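Local coordinates for protein alpha-galacturonidase (Bacillus subtilis, PDB 3FEF) that hydrolyses alpha-1,4-linked di-galacturonate to galacturonate, as a family 4 glycoside hydrolase that needs NAD and manganese, at residues Val93-Leu97 / Leu292-Ser296. Residues are numbered along the deposited sequence; the frame is centred on the assembly and turned at random.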
ATOM      1  N   VAL A  93     -14.389  36.737 -13.438  1.00 33.98           N
ATOM      2  CA  VAL A  93     -14.941  35.571 -14.118  1.00 34.99           C
ATOM      3  C   VAL A  93     -14.941  34.331 -13.196  1.00 33.84           C
ATOM      4  O   VAL A  93     -15.989  33.757 -12.951  1.00 35.29           O
ATOM      5  CB  VAL A  93     -14.187  35.278 -15.422  1.00 36.17           C
ATOM      6  CG1 VAL A  93     -14.766  34.032 -16.114  1.00 36.78           C
ATOM      7  CG2 VAL A  93     -14.250  36.497 -16.347  1.00 34.48           C
ATOM      8  N   ASP A  94     -13.786  33.938 -12.667  1.00 32.18           N
ATOM      9  CA  ASP A  94     -13.748  32.815 -11.712  1.00 33.43           C
ATOM     10  C   ASP A  94     -14.916  32.915 -10.723  1.00 30.85           C
ATOM     11  O   ASP A  94     -15.698  31.990 -10.557  1.00 29.33           O
ATOM     12  CB  ASP A  94     -12.453  32.819 -10.881  1.00 34.08           C
ATOM     13  CG  ASP A  94     -11.199  32.678 -11.719  1.00 35.85           C
ATOM     14  OD1 ASP A  94     -11.306  32.302 -12.899  1.00 37.40           O
ATOM     15  OD2 ASP A  94     -10.095  32.933 -11.187  1.00 36.50           O
ATOM     16  N   VAL A  95     -15.014  34.051 -10.057  1.00 31.37           N
ATOM     17  CA  VAL A  95     -15.908  34.189  -8.917  1.00 30.11           C
ATOM     18  C   VAL A  95     -17.360  34.523  -9.267  1.00 30.68           C
ATOM     19  O   VAL A  95     -18.262  34.060  -8.592  1.00 33.20           O
ATOM     20  CB  VAL A  95     -15.340  35.214  -7.903  1.00 29.90           C
ATOM     21  CG1 VAL A  95     -16.224  35.311  -6.674  1.00 27.33           C
ATOM     22  CG2 VAL A  95     -13.908  34.814  -7.512  1.00 31.27           C
ATOM     23  N   HIS A  96     -17.606  35.310 -10.309  1.00 30.64           N
ATOM     24  CA  HIS A  96     -18.977  35.809 -10.534  1.00 30.64           C
ATOM     25  C   HIS A  96     -19.777  35.210 -11.697  1.00 28.16           C
ATOM     26  O   HIS A  96     -21.013  35.110 -11.622  1.00 28.71           O
ATOM     27  CB  HIS A  96     -19.001  37.349 -10.590  1.00 30.92           C
ATOM     28  CG  HIS A  96     -18.646  37.992  -9.288  1.00 31.50           C
ATOM     29  ND1 HIS A  96     -19.494  37.979  -8.201  1.00 31.12           N
ATOM     30  CD2 HIS A  96     -17.520  38.627  -8.882  1.00 30.78           C
ATOM     31  CE1 HIS A  96     -18.916  38.599  -7.188  1.00 33.08           C
ATOM     32  NE2 HIS A  96     -17.717  39.002  -7.575  1.00 34.26           N
ATOM     33  N   LEU A  97     -19.096  34.776 -12.746  1.00 27.27           N
ATOM     34  CA  LEU A  97     -19.821  34.214 -13.890  1.00 30.60           C
ATOM     35  C   LEU A  97     -20.751  33.045 -13.512  1.00 28.47           C
ATOM     36  O   LEU A  97     -21.857  32.950 -13.989  1.00 31.90           O
ATOM     37  CB  LEU A  97     -18.857  33.809 -15.007  1.00 30.55           C
ATOM     38  CG  LEU A  97     -19.554  33.505 -16.337  1.00 34.94           C
ATOM     39  CD1 LEU A  97     -20.436  34.693 -16.792  1.00 33.43           C
ATOM     40  CD2 LEU A  97     -18.537  33.145 -17.418  1.00 32.55           C
ATOM     41  N   LEU A 292     -19.653  36.743   1.568  1.00 30.37           N
ATOM     42  CA  LEU A 292     -18.951  36.385   0.361  1.00 29.07           C
ATOM     43  C   LEU A 292     -17.925  37.487   0.162  1.00 29.75           C
ATOM     44  O   LEU A 292     -18.061  38.556   0.731  1.00 33.49           O
ATOM     45  CB  LEU A 292     -19.915  36.344  -0.815  1.00 29.23           C
ATOM     46  CG  LEU A 292     -21.236  35.602  -0.635  1.00 27.79           C
ATOM     47  CD1 LEU A 292     -22.038  35.724  -1.913  1.00 27.00           C
ATOM     48  CD2 LEU A 292     -21.021  34.121  -0.271  1.00 28.69           C
ATOM     49  N   THR A 293     -16.887  37.227  -0.611  1.00 29.89           N
ATOM     50  CA  THR A 293     -15.939  38.267  -0.983  1.00 30.53           C
ATOM     51  C   THR A 293     -16.071  38.547  -2.474  1.00 31.55           C
ATOM     52  O   THR A 293     -15.570  37.776  -3.293  1.00 32.71           O
ATOM     53  CB  THR A 293     -14.494  37.834  -0.711  1.00 30.66           C
ATOM     54  OG1 THR A 293     -14.330  37.574   0.684  1.00 31.84           O
ATOM     55  CG2 THR A 293     -13.502  38.921  -1.151  1.00 28.90           C
ATOM     56  N   PRO A 294     -16.732  39.658  -2.830  1.00 30.43           N
ATOM     57  CA  PRO A 294     -16.952  39.995  -4.235  1.00 29.18           C
ATOM     58  C   PRO A 294     -15.660  40.517  -4.827  1.00 29.22           C
ATOM     59  O   PRO A 294     -14.817  41.032  -4.089  1.00 27.88           O
ATOM     60  CB  PRO A 294     -17.994  41.127  -4.170  1.00 31.58           C
ATOM     61  CG  PRO A 294     -18.104  41.543  -2.683  1.00 31.07           C
ATOM     62  CD  PRO A 294     -17.044  40.785  -1.925  1.00 30.71           C
ATOM     63  N   ILE A 295     -15.487  40.416  -6.140  1.00 30.52           N
ATOM     64  CA  ILE A 295     -14.211  40.849  -6.716  1.00 32.09           C
ATOM     65  C   ILE A 295     -13.974  42.350  -6.582  1.00 33.02           C
ATOM     66  O   ILE A 295     -12.837  42.804  -6.617  1.00 35.61           O
ATOM     67  CB  ILE A 295     -14.051  40.433  -8.170  1.00 33.74           C
ATOM     68  CG1 ILE A 295     -14.059  38.904  -8.266  1.00 37.45           C
ATOM     69  CG2 ILE A 295     -12.742  40.991  -8.742  1.00 33.19           C
ATOM     70  CD1 ILE A 295     -13.177  38.220  -7.219  1.00 39.12           C
ATOM     71  N   SER A 296     -15.047  43.116  -6.432  1.00 32.84           N
ATOM     72  CA  SER A 296     -14.934  44.557  -6.264  1.00 35.22           C
ATOM     73  C   SER A 296     -14.224  44.876  -4.947  1.00 34.80           C
ATOM     74  O   SER A 296     -13.447  45.826  -4.864  1.00 33.14           O
ATOM     75  CB  SER A 296     -16.321  45.187  -6.269  1.00 32.58           C
ATOM     76  OG  SER A 296     -17.083  44.648  -5.208  1.00 38.91           O
TER
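Thr293 O lies 4.2 Å from Val95 CG1. The Thr293 hydroxyl turns to another partner, Arg271. Pro294 is the N-cap residue of helix 295-314. Its CA lies at the edge of the His96 ring, near the ring plane, 3.6 Å from His96 NE2. Ile295, in the first turn of that helix, gives its backbone N-H to His96 NE2 at 3.0 Å. The bond is nearly straight (167°), and the donor sits in the imidazole plane. The Ile295 side chain runs past the ring: with CG1 anti to the carbonyl carbon (chi1 -62°), that atom comes 3.5 Å from His96 CD2. Ile295 CD1 reaches Val95, a tight 3.5 Å from Val95 CG2. The other valine methyl, CG1, covers one face of the imidazole over its centre. Glu99 bonds ND1, so both ring nitrogens are engaged and the ring's rotation is fixed. Without the imidazole, as with an alanine here, the Ile295 N-H would probably lose its acceptor and a gap would open beside Pro294. The contact joins helix 88-96 in the Rossmann part to the start of helix 295-314 in the C-terminal domain. NE2 accepts here, which implies an unprotonated NE2, with the proton probably on ND1 facing Glu99.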